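Local coordinates for protein polyguluronate lyase (Corynebacterium sp., PDB 1UAI) that probably cleaves the poly-alpha-L-guluronate blocks of alginate, acting as a polysaccharide lyase with a jelly-roll beta-sandwich fold, at residues V18-G23 with P71-R76; H105-K110 with T196-S201; A192-Q197 with G212-Y217. All coordinates share one frame; numbering follows the deposited sequence.

The three contacts illustrate how a beta-sandwich is assembled: pairing within a sheet, packing between sheets, loops meeting at one end. Contact 1 pairs two strands of the larger sheet, and contact 3 lays the next strand over the other sheet; their centres are about 10 Å apart. Probable hydrogen bonds join them, Leu75 N to Ala192 O and Ser73 O to Ala194 N, both 2.8 Å. Contact 2 ties loops of the two sheets, shares Thr196 and Gln197 with contact 3, about 13 Å away between centres, and touches contact 1, about 16 Å away, through Pro71 O and Thr196 N (3.1 Å, probable hydrogen bond). The face of Arg72 and Tyr195 probably lines the substrate cleft, as in relatives.

Contact 1 of 3, residues V18-G23 with P71-R76; sequences VTLPIG and PRSELR
Thr19 and Arg72 meet on one face of an antiparallel strand pair, the threonine methyl against the aliphatic part of the arginine. The two side chains cross obliquely, with Thr19 CG2 4.1 Å from Arg72 CG. Arg72 then bends at chi3 (78°), and its guanidinium presents an edge to Glu74, two residues along the same strand and on the same face. Arg72 NH1 donates to Glu74 OE1 at 2.9 Å in a salt bridge lying almost in the guanidinium plane. Lys191 also forms a salt bridge with OE1, so this carboxylate oxygen is gripped by two cationic groups. On the Thr19 side, OG1 bonds to Glu30, while a water donates both to OG1 and to Glu74 O and thus ties the side chain to the opposite backbone.

The other face, that of Val18 and Leu75, is largely apolar. Val18 CB lies 4.0 Å from the CD2 branch of Leu75, both on this face. Separately, Leu20 CD2 lies 4.0 Å from Ser73 OG, whose hydroxyl is hydrogen-bonded to Trp44 O. Between the faces, Thr19 and Glu74 form a hydrogen-bonded pair: Thr19 N reaches Glu74 O at 3.0 Å, nearly straight at 168°, and Glu74 N reaches Thr19 O at 2.9 Å. Pro21, having no N-H, cannot donate to Arg72 O, from which Pro21 CD lies 3.2 Å away; a second water accepts from Arg72 N and can donate to Leu20 O.

The sequence RSELR from Arg72 to Arg76 matches a signature of this lyase family, whose polar face lines the cleft in relatives. Here strand 72-79 runs between strand 16-20 and the successive strands 189-192 and 194-196, while Leu75 faces inward onto Leu216 and Leu219 of strand 211-223 in the opposing sheet.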
loop_
_atom_site.group_PDB
_atom_site.type_symbol
_atom_site.label_atom_id
_atom_site.label_comp_id
_atom_site.label_asym_id
_atom_site.label_seq_id
_atom_site.Cartn_x
_atom_site.Cartn_y
_atom_site.Cartn_z
ATOM N N VAL A 18 2.696 4.012 -9.931
ATOM C CA VAL A 18 2.155 2.722 -9.537
ATOM C C VAL A 18 3.022 1.566 -10.023
ATOM O O VAL A 18 3.583 1.610 -11.123
ATOM C CB VAL A 18 0.699 2.538 -10.067
ATOM C CG1 VAL A 18 0.694 2.434 -11.590
ATOM C CG2 VAL A 18 0.058 1.305 -9.430
ATOM N N THR A 19 3.152 0.552 -9.171
ATOM C CA THR A 19 3.899 -0.662 -9.491
ATOM C C THR A 19 2.824 -1.739 -9.568
ATOM O O THR A 19 1.969 -1.833 -8.681
ATOM C CB THR A 19 4.913 -1.021 -8.394
ATOM O OG1 THR A 19 5.823 0.070 -8.213
ATOM C CG2 THR A 19 5.693 -2.277 -8.778
ATOM N N LEU A 20 2.879 -2.546 -10.621
ATOM C CA LEU A 20 1.874 -3.568 -10.879
ATOM C C LEU A 20 2.338 -5.010 -10.707
ATOM O O LEU A 20 3.529 -5.277 -10.539
ATOM C CB LEU A 20 1.351 -3.372 -12.304
ATOM C CG LEU A 20 0.840 -1.962 -12.610
ATOM C CD1 LEU A 20 0.756 -1.754 -14.113
ATOM C CD2 LEU A 20 -0.514 -1.754 -11.949
ATOM N N PRO A 21 1.388 -5.960 -10.735
ATOM C CA PRO A 21 1.688 -7.386 -10.592
ATOM C C PRO A 21 1.788 -8.084 -11.950
ATOM O O PRO A 21 1.717 -9.312 -12.038
ATOM C CB PRO A 21 0.519 -7.895 -9.764
ATOM C CG PRO A 21 -0.618 -7.109 -10.318
ATOM C CD PRO A 21 -0.046 -5.709 -10.484
ATOM N N ILE A 22 1.933 -7.285 -13.005
ATOM C CA ILE A 22 2.078 -7.803 -14.359
ATOM C C ILE A 22 3.371 -7.241 -14.934
ATOM O O ILE A 22 3.975 -6.338 -14.353
ATOM C CB ILE A 22 0.890 -7.396 -15.270
ATOM C CG1 ILE A 22 0.743 -5.872 -15.306
ATOM C CG2 ILE A 22 -0.391 -8.050 -14.774
ATOM C CD1 ILE A 22 -0.358 -5.387 -16.235
ATOM N N GLY A 23 3.791 -7.787 -16.073
ATOM C CA GLY A 23 5.014 -7.347 -16.715
ATOM C C GLY A 23 5.823 -8.542 -17.176
ATOM O O GLY A 23 5.376 -9.685 -17.055
ATOM N N PRO A 71 4.216 -10.150 -4.838
ATOM C CA PRO A 71 3.578 -9.294 -5.841
ATOM C C PRO A 71 2.789 -8.132 -5.252
ATOM O O PRO A 71 2.310 -8.199 -4.117
ATOM C CB PRO A 71 2.686 -10.270 -6.592
ATOM C CG PRO A 71 2.195 -11.146 -5.486
ATOM C CD PRO A 71 3.453 -11.401 -4.661
ATOM N N ARG A 72 2.633 -7.076 -6.042
ATOM C CA ARG A 72 1.911 -5.906 -5.575
ATOM C C ARG A 72 1.290 -5.089 -6.694
ATOM O O ARG A 72 1.689 -5.179 -7.853
ATOM C CB ARG A 72 2.868 -4.981 -4.816
ATOM C CG ARG A 72 3.736 -4.112 -5.736
ATOM C CD ARG A 72 4.812 -3.383 -4.960
ATOM N NE ARG A 72 5.938 -4.256 -4.637
ATOM C CZ ARG A 72 6.590 -4.235 -3.479
ATOM N NH1 ARG A 72 6.223 -3.395 -2.521
ATOM N NH2 ARG A 72 7.628 -5.037 -3.291
ATOM N N SER A 73 0.287 -4.309 -6.308
ATOM C CA SER A 73 -0.356 -3.318 -7.167
ATOM C C SER A 73 -0.374 -2.241 -6.097
ATOM O O SER A 73 -1.244 -2.230 -5.225
ATOM C CB SER A 73 -1.776 -3.681 -7.570
ATOM O OG SER A 73 -2.264 -2.645 -8.409
ATOM N N GLU A 74 0.592 -1.338 -6.156
ATOM C CA GLU A 74 0.745 -0.372 -5.083
ATOM C C GLU A 74 1.341 0.955 -5.528
ATOM O O GLU A 74 2.212 0.994 -6.400
ATOM C CB GLU A 74 1.643 -1.042 -4.027
ATOM C CG GLU A 74 1.981 -0.269 -2.766
ATOM C CD GLU A 74 2.943 -1.047 -1.870
ATOM O OE1 GLU A 74 3.978 -1.533 -2.379
ATOM O OE2 GLU A 74 2.674 -1.175 -0.653
ATOM N N LEU A 75 0.871 2.036 -4.913
ATOM C CA LEU A 75 1.363 3.375 -5.211
ATOM C C LEU A 75 2.636 3.650 -4.414
ATOM O O LEU A 75 2.765 3.233 -3.258
ATOM C CB LEU A 75 0.304 4.419 -4.852
ATOM C CG LEU A 75 -1.042 4.299 -5.569
ATOM C CD1 LEU A 75 -2.036 5.278 -4.955
ATOM C CD2 LEU A 75 -0.867 4.566 -7.056
ATOM N N ARG A 76 3.566 4.357 -5.047
ATOM C CA ARG A 76 4.848 4.720 -4.451
ATOM C C ARG A 76 4.932 6.246 -4.491
ATOM O O ARG A 76 4.785 6.855 -5.552
ATOM C CB ARG A 76 5.973 4.086 -5.270
ATOM C CG ARG A 76 7.347 4.093 -4.626
ATOM C CD ARG A 76 8.065 5.429 -4.728
ATOM N NE ARG A 76 9.490 5.239 -4.467
ATOM C CZ ARG A 76 10.264 6.100 -3.817
ATOM N NH1 ARG A 76 11.548 5.820 -3.635
ATOM N NH2 ARG A 76 9.761 7.234 -3.345
HETATM O O HOH W 1 5.031 0.758 -5.678
HETATM O O HOH W 2 4.592 -6.752 -8.357
#

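Contact 2 of 3, residues H105-K110 with T196-S201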
loop_
_atom_site.group_PDB
_atom_site.type_symbol
_atom_site.label_atom_id
_atom_site.label_comp_id
_atom_site.label_asym_id
_atom_site.label_seq_id
_atom_site.Cartn_x
_atom_site.Cartn_y
_atom_site.Cartn_z
ATOM N N HIS A 105 -10.010 -8.848 -0.116
ATOM C CA HIS A 105 -9.780 -10.249 -0.423
ATOM C C HIS A 105 -8.395 -10.649 0.049
ATOM O O HIS A 105 -7.465 -9.843 0.017
ATOM C CB HIS A 105 -9.898 -10.406 -1.945
ATOM C CG HIS A 105 -10.330 -11.763 -2.403
ATOM N ND1 HIS A 105 -9.445 -12.799 -2.607
ATOM C CD2 HIS A 105 -11.550 -12.236 -2.749
ATOM C CE1 HIS A 105 -10.102 -13.851 -3.062
ATOM N NE2 HIS A 105 -11.380 -13.536 -3.158
ATOM N N LEU A 106 -8.262 -11.900 0.472
ATOM C CA LEU A 106 -6.991 -12.411 0.960
ATOM C C LEU A 106 -6.595 -13.681 0.230
ATOM O O LEU A 106 -7.450 -14.456 -0.198
ATOM C CB LEU A 106 -7.088 -12.712 2.457
ATOM C CG LEU A 106 -7.300 -11.509 3.376
ATOM C CD1 LEU A 106 -7.637 -11.981 4.779
ATOM C CD2 LEU A 106 -6.047 -10.646 3.379
ATOM N N PRO A 107 -5.286 -13.908 0.071
ATOM C CA PRO A 107 -4.841 -15.121 -0.615
ATOM C C PRO A 107 -5.118 -16.349 0.247
ATOM O O PRO A 107 -5.305 -16.243 1.464
ATOM C CB PRO A 107 -3.348 -14.871 -0.827
ATOM C CG PRO A 107 -2.982 -13.981 0.324
ATOM C CD PRO A 107 -4.148 -13.035 0.410
ATOM N N GLU A 108 -5.153 -17.511 -0.393
ATOM C CA GLU A 108 -5.391 -18.769 0.299
ATOM C C GLU A 108 -4.158 -19.187 1.096
ATOM O O GLU A 108 -3.047 -18.740 0.814
ATOM C CB GLU A 108 -5.711 -19.871 -0.718
ATOM C CG GLU A 108 -6.992 -19.671 -1.507
ATOM C CD GLU A 108 -8.229 -19.801 -0.642
ATOM O OE1 GLU A 108 -8.320 -20.793 0.112
ATOM O OE2 GLU A 108 -9.112 -18.922 -0.720
ATOM N N VAL A 109 -4.379 -20.039 2.095
ATOM C CA VAL A 109 -3.325 -20.604 2.937
ATOM C C VAL A 109 -2.572 -19.637 3.851
ATOM O O VAL A 109 -2.447 -19.885 5.049
ATOM C CB VAL A 109 -2.291 -21.362 2.069
ATOM C CG1 VAL A 109 -1.341 -22.138 2.957
ATOM C CG2 VAL A 109 -3.005 -22.298 1.103
ATOM N N LYS A 110 -2.055 -18.559 3.270
ATOM C CA LYS A 110 -1.306 -17.531 3.991
ATOM C C LYS A 110 -2.054 -16.238 3.678
ATOM O O LYS A 110 -1.653 -15.467 2.803
ATOM C CB LYS A 110 0.128 -17.478 3.453
ATOM C CG LYS A 110 1.090 -16.598 4.235
ATOM C CD LYS A 110 2.500 -16.706 3.667
ATOM C CE LYS A 110 3.516 -15.955 4.513
ATOM N NZ LYS A 110 3.256 -14.489 4.546
ATOM N N THR A 196 0.515 -8.109 -1.600
ATOM C CA THR A 196 0.161 -9.457 -1.177
ATOM C C THR A 196 1.341 -10.255 -0.648
ATOM O O THR A 196 2.290 -10.541 -1.374
ATOM C CB THR A 196 -0.522 -10.183 -2.347
ATOM O OG1 THR A 196 -1.675 -9.426 -2.740
ATOM C CG2 THR A 196 -0.948 -11.593 -1.952
ATOM N N GLN A 197 1.262 -10.623 0.628
ATOM C CA GLN A 197 2.331 -11.358 1.287
ATOM C C GLN A 197 2.241 -12.868 1.115
ATOM O O GLN A 197 2.263 -13.628 2.085
ATOM C CB GLN A 197 2.363 -10.997 2.772
ATOM C CG GLN A 197 2.473 -9.498 3.042
ATOM C CD GLN A 197 3.671 -8.866 2.365
ATOM O OE1 GLN A 197 3.527 -8.057 1.447
ATOM N NE2 GLN A 197 4.863 -9.235 2.812
ATOM N N ALA A 198 2.137 -13.293 -0.137
ATOM C CA ALA A 198 2.070 -14.706 -0.465
ATOM C C ALA A 198 2.368 -14.870 -1.945
ATOM O O ALA A 198 2.053 -13.993 -2.750
ATOM C CB ALA A 198 0.685 -15.261 -0.143
ATOM N N ASN A 199 3.017 -15.974 -2.294
ATOM C CA ASN A 199 3.309 -16.272 -3.686
ATOM C C ASN A 199 3.072 -17.763 -3.889
ATOM O O ASN A 199 2.561 -18.439 -2.993
ATOM C CB ASN A 199 4.741 -15.865 -4.072
ATOM C CG ASN A 199 5.789 -16.476 -3.178
ATOM O OD1 ASN A 199 5.680 -17.629 -2.778
ATOM N ND2 ASN A 199 6.831 -15.708 -2.876
ATOM N N CYS A 200 3.429 -18.286 -5.052
ATOM C CA CYS A 200 3.180 -19.694 -5.319
ATOM C C CYS A 200 3.998 -20.688 -4.501
ATOM O O CYS A 200 3.725 -21.888 -4.527
ATOM C CB CYS A 200 3.317 -19.952 -6.819
ATOM S SG CYS A 200 1.988 -19.089 -7.722
ATOM N N SER A 201 4.985 -20.196 -3.757
ATOM C CA SER A 201 5.793 -21.082 -2.928
ATOM C C SER A 201 5.093 -21.374 -1.602
ATOM O O SER A 201 5.324 -22.420 -0.995
ATOM C CB SER A 201 7.167 -20.467 -2.647
ATOM O OG SER A 201 7.093 -19.463 -1.647
#
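Pro107 and Thr196 meet tip to tip, ring carbon CG of the proline 3.9 Å from the threonine methyl CG2. The apolar contact continues onto Ala198, whose CB lies 3.9 Å from the same Pro107 CG and 3.8 Å from Lys110 O, so one methyl group touches both a ring and a backbone carbonyl.

The polar link is a single hydrogen bond from Lys110 NZ to Gln197 O, 2.8 Å long, with the donor tilted 18° from the carbonyl plane. The lysine chain is extended up to its last torsion, where a bend (chi4 -63°) turns the ammonium onto the carbonyl; His112 ND1 is a second partner of NZ.

Backbone turns shape the second loop. Gln197 is the centre of an inverse gamma turn, closed by a weak bond from Ala198 N to Thr196 O. Asn199 OD1 accepts from both N and OG of Ser201, the former making an Asx turn, next to the Cys200-Cys206 disulfide.

Neither loop has regular structure here: 105-110 leads from strand 95-105 of one sheet to strand 112-119 of the other, while 196-201 leaves strand 194-196 on its way to strand 211-223.

Contact 3 of 3, residues A192-Q197 with G212-Y217; sequences AGAYTQ and GQVSLY
Val214 packs into the turn of chain at Gly193 and Ala194, its CB and both methyls gathered round Gly193 O. Val214 CG2 is the nearest, 3.4 Å from Gly193 O, and also lies 4.0 Å from Ala194 CB. With CG1 anti to the backbone N (chi1 172°), CG2 stands beside that nitrogen, on the side where Ala194 comes in; Ala194 CB is also 4.0 Å from Val214 N, so the alanine rests on backbone as well as side chain. At one end Ala192 CB meets the CD2 branch of Leu216 at 4.1 Å. At the other, the Thr196 hydroxyl oxygen OG1 lies 3.5 Å from Gly212 CA; the hydroxyl is hydrogen-bonded to Ala58 O.

No hydrogen bond joins the two segments, and their strand axes, 6.4 Å apart at closest, run nearly antiparallel at 163°. Each strand is held instead by its own sheet. Ala192 and Ala194 bond through the backbone to Leu75 and Ser73, and Gly193, where the chain turns a corner, to Gly115. On the other side, Gln213 bonds through the backbone to His105 of strand 95-105, and the side chains of Gln213 and Ser215 point away from this interface and bond to Arg57 and Asn104. Phe56 of strand 54-59 touches both Ala194 and Leu216.

Ala194, Val214 and Leu216 thus fill the interior, while Tyr195 turns outward, where it makes a cation-pi contact with Arg72. Small side chains on strands 189-192 and 194-196 facing branched ones on strand 211-223, without shared hydrogen bonds, form here the sheet-to-sheet interface of the jelly-roll beta-sandwich.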
loop_
_atom_site.group_PDB
_atom_site.type_symbol
_atom_site.label_atom_id
_atom_site.label_comp_id
_atom_site.label_asym_id
_atom_site.label_seq_id
_atom_site.Cartn_x
_atom_site.Cartn_y
_atom_site.Cartn_z
ATOM N N ALA A 192 0.891 2.891 -0.649
ATOM C CA ALA A 192 -0.481 2.488 -0.354
ATOM C C ALA A 192 -1.018 1.665 -1.516
ATOM O O ALA A 192 -0.783 1.997 -2.675
ATOM C CB ALA A 192 -1.359 3.711 -0.123
ATOM N N GLY A 193 -1.735 0.591 -1.196
ATOM C CA GLY A 193 -2.287 -0.274 -2.223
ATOM C C GLY A 193 -2.409 -1.698 -1.720
ATOM O O GLY A 193 -2.719 -1.919 -0.550
ATOM N N ALA A 194 -2.167 -2.667 -2.601
ATOM C CA ALA A 194 -2.245 -4.078 -2.237
ATOM C C ALA A 194 -0.904 -4.771 -2.439
ATOM O O ALA A 194 -0.483 -5.014 -3.571
ATOM C CB ALA A 194 -3.317 -4.775 -3.068
ATOM N N TYR A 195 -0.231 -5.078 -1.336
ATOM C CA TYR A 195 1.056 -5.765 -1.379
ATOM C C TYR A 195 0.777 -7.127 -0.743
ATOM O O TYR A 195 0.766 -7.278 0.478
ATOM C CB TYR A 195 2.087 -4.952 -0.593
ATOM C CG TYR A 195 3.498 -5.492 -0.585
ATOM C CD1 TYR A 195 3.958 -6.359 -1.577
ATOM C CD2 TYR A 195 4.393 -5.092 0.405
ATOM C CE1 TYR A 195 5.279 -6.814 -1.579
ATOM C CE2 TYR A 195 5.710 -5.536 0.411
ATOM C CZ TYR A 195 6.146 -6.394 -0.581
ATOM O OH TYR A 195 7.454 -6.824 -0.579
ATOM N N THR A 196 0.515 -8.109 -1.600
ATOM C CA THR A 196 0.161 -9.457 -1.177
ATOM C C THR A 196 1.341 -10.255 -0.648
ATOM O O THR A 196 2.290 -10.541 -1.374
ATOM C CB THR A 196 -0.522 -10.183 -2.347
ATOM O OG1 THR A 196 -1.675 -9.426 -2.740
ATOM C CG2 THR A 196 -0.948 -11.593 -1.952
ATOM N N GLN A 197 1.262 -10.623 0.628
ATOM C CA GLN A 197 2.331 -11.358 1.287
ATOM C C GLN A 197 2.241 -12.868 1.115
ATOM O O GLN A 197 2.263 -13.628 2.085
ATOM C CB GLN A 197 2.363 -10.997 2.772
ATOM C CG GLN A 197 2.473 -9.498 3.042
ATOM C CD GLN A 197 3.671 -8.866 2.365
ATOM O OE1 GLN A 197 3.527 -8.057 1.447
ATOM N NE2 GLN A 197 4.863 -9.235 2.812
ATOM N N GLY A 212 -4.871 -10.980 -3.184
ATOM C CA GLY A 212 -5.116 -10.016 -2.139
ATOM C C GLY A 212 -5.637 -8.788 -2.872
ATOM O O GLY A 212 -5.206 -8.497 -3.994
ATOM N N GLN A 213 -6.580 -8.081 -2.263
ATOM C CA GLN A 213 -7.136 -6.881 -2.874
ATOM C C GLN A 213 -7.461 -5.847 -1.814
ATOM O O GLN A 213 -7.956 -6.180 -0.735
ATOM C CB GLN A 213 -8.406 -7.205 -3.665
ATOM C CG GLN A 213 -9.092 -5.972 -4.249
ATOM C CD GLN A 213 -10.278 -6.326 -5.122
ATOM O OE1 GLN A 213 -10.134 -7.020 -6.127
ATOM N NE2 GLN A 213 -11.457 -5.851 -4.742
ATOM N N VAL A 214 -7.169 -4.594 -2.141
ATOM C CA VAL A 214 -7.422 -3.459 -1.267
ATOM C C VAL A 214 -8.108 -2.368 -2.087
ATOM O O VAL A 214 -7.791 -2.177 -3.262
ATOM C CB VAL A 214 -6.098 -2.876 -0.707
ATOM C CG1 VAL A 214 -6.363 -1.574 0.032
ATOM C CG2 VAL A 214 -5.430 -3.881 0.213
ATOM N N SER A 215 -9.054 -1.669 -1.471
ATOM C CA SER A 215 -9.744 -0.563 -2.125
ATOM C C SER A 215 -9.353 0.697 -1.365
ATOM O O SER A 215 -9.460 0.754 -0.138
ATOM C CB SER A 215 -11.261 -0.756 -2.087
ATOM O OG SER A 215 -11.668 -1.768 -2.993
ATOM N N LEU A 216 -8.887 1.696 -2.106
ATOM C CA LEU A 216 -8.441 2.959 -1.534
ATOM C C LEU A 216 -9.447 4.056 -1.872
ATOM O O LEU A 216 -9.705 4.341 -3.042
ATOM C CB LEU A 216 -7.062 3.291 -2.101
ATOM C CG LEU A 216 -6.224 4.404 -1.475
ATOM C CD1 LEU A 216 -6.037 4.148 0.010
ATOM C CD2 LEU A 216 -4.874 4.458 -2.179
ATOM N N TYR A 217 -9.996 4.671 -0.829
ATOM C CA TYR A 217 -11.023 5.701 -0.959
ATOM C C TYR A 217 -10.567 7.134 -0.736
ATOM O O TYR A 217 -11.178 8.071 -1.252
ATOM C CB TYR A 217 -12.165 5.363 -0.001
ATOM C CG TYR A 217 -12.841 4.069 -0.376
ATOM C CD1 TYR A 217 -13.733 4.029 -1.443
ATOM C CD2 TYR A 217 -12.531 2.872 0.273
ATOM C CE1 TYR A 217 -14.299 2.841 -1.865
ATOM C CE2 TYR A 217 -13.097 1.664 -0.146
ATOM C CZ TYR A 217 -13.980 1.663 -1.220
ATOM O OH TYR A 217 -14.534 0.491 -1.679
#